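Local coordinates for assembly chaperone of ribosomal protein L4 (Acl4) (Chaetomium thermophilum, PDB 5TQB), which probably acts as a dedicated assembly chaperone that binds ribosomal protein L4 through a helical-repeat scaffold, at residues G321-A324 and K325-I328. Sequence-based numbering, arbitrary orientation.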
# COMPACT_ATOMS: atom_id res chain seq x y z
N GLY B 321 -13.79 -10.06 15.13
CA GLY B 321 -14.62 -9.12 15.83
C GLY B 321 -14.83 -9.50 17.28
O GLY B 321 -14.81 -8.64 18.17
N GLU B 322 -15.02 -10.78 17.54
CA GLU B 322 -15.24 -11.24 18.90
C GLU B 322 -13.95 -11.20 19.72
O GLU B 322 -13.98 -10.95 20.92
CB GLU B 322 -15.85 -12.64 18.92
CG GLU B 322 -17.21 -12.74 18.23
CD GLU B 322 -18.21 -11.70 18.73
OE1 GLU B 322 -18.23 -11.41 19.94
OE2 GLU B 322 -18.98 -11.17 17.90
N HIS B 323 -12.81 -11.44 19.07
CA HIS B 323 -11.54 -11.43 19.78
C HIS B 323 -11.17 -10.02 20.22
O HIS B 323 -10.63 -9.83 21.31
CB HIS B 323 -10.42 -12.00 18.92
CG HIS B 323 -9.16 -12.27 19.68
ND1 HIS B 323 -7.91 -12.09 19.13
CD2 HIS B 323 -8.96 -12.71 20.94
CE1 HIS B 323 -6.99 -12.41 20.02
NE2 HIS B 323 -7.60 -12.78 21.13
N ALA B 324 -11.44 -9.05 19.36
CA ALA B 324 -11.17 -7.65 19.68
C ALA B 324 -11.95 -7.27 20.93
O ALA B 324 -11.43 -6.58 21.81
CB ALA B 324 -11.54 -6.76 18.51
N LYS B 325 -13.18 -7.75 21.03
CA LYS B 325 -13.99 -7.50 22.22
C LYS B 325 -13.34 -8.12 23.46
O LYS B 325 -13.22 -7.45 24.48
CB LYS B 325 -15.41 -8.03 22.03
CG LYS B 325 -16.22 -7.27 20.99
CD LYS B 325 -17.59 -7.89 20.79
CE LYS B 325 -18.27 -7.34 19.54
NZ LYS B 325 -19.62 -7.93 19.34
N GLU B 326 -12.92 -9.38 23.35
CA GLU B 326 -12.28 -10.08 24.48
C GLU B 326 -11.07 -9.30 24.98
O GLU B 326 -10.87 -9.17 26.18
CB GLU B 326 -11.79 -11.47 24.07
CG GLU B 326 -12.86 -12.49 23.75
CD GLU B 326 -12.26 -13.84 23.38
OE1 GLU B 326 -11.43 -14.35 24.16
OE2 GLU B 326 -12.59 -14.38 22.30
N LEU B 327 -10.28 -8.79 24.04
CA LEU B 327 -9.06 -8.06 24.37
C LEU B 327 -9.35 -6.75 25.09
O LEU B 327 -8.66 -6.39 26.04
CB LEU B 327 -8.24 -7.80 23.10
CG LEU B 327 -7.60 -9.04 22.46
CD1 LEU B 327 -7.11 -8.75 21.05
CD2 LEU B 327 -6.45 -9.58 23.33
N ILE B 328 -10.39 -6.04 24.66
CA ILE B 328 -10.77 -4.80 25.31
C ILE B 328 -11.26 -5.09 26.73
O ILE B 328 -10.83 -4.44 27.68
CB ILE B 328 -11.86 -4.05 24.52
CG1 ILE B 328 -11.28 -3.55 23.19
CG2 ILE B 328 -12.39 -2.87 25.32
CD1 ILE B 328 -12.31 -2.99 22.23
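Leu-327 lays its CD1 methyl over one face of the His-323 imidazole, 3.9 Å from the ring centroid and 16° off the ring normal, in a CH-pi contact between side chains one helical turn apart. Leu-327 CD1 lies offset toward the rim, 3.8 Å from His-323 CE1, while Leu-327 CD2 reaches His-323 NE2. What brings the ring there is its first torsion: with CG trans to the backbone N (chi1 -169°), the imidazole swings beside the carbonyl carbon and the two side chains cross at a slant. Its ND1 is hydrogen-bonded to the hydroxyl of Tyr-266, a bond that would help to hold the ring's rotation. Replacing His-323 by an alanine would probably leave Leu-327 CD1 without its aromatic floor and the Tyr-266 hydroxyl without this partner. The pair illustrates an i to i+4 contact on an amphipathic helix, here the last of the chain, 318-333, in an all-helical protein whose predicted tetratricopeptide repeat lies elsewhere, toward the N-terminal end. The helix's buried side, with Ala-324 and Leu-327, packs on Leu-307 and Leu-303 of helix 291-313, and Leu-327 also meets tyrosines of helix 262-281. Backbone bonds join Glu-326 N to Glu-322 O, Leu-327 N to His-323 O at 2.9 Å and Ile-328 N to Ala-324 O; that from Lys-325 N to Gly-321 O is weak. The solvent side is looser: Glu-322 and Lys-325 run alongside each other, and Glu-322 OE2 and Lys-325 NZ form a long salt bridge of 3.6 Å. The lysine, extended beyond CG, passes Gly-321 O with its methylenes. On a separate flank, Glu-326 OE2 stands at the ring's edge, 4.2 Å from His-323 CD2; another protein's chain reaches here, a basic side chain packing on His-323 and a weak, long ion pair forming with Glu-326.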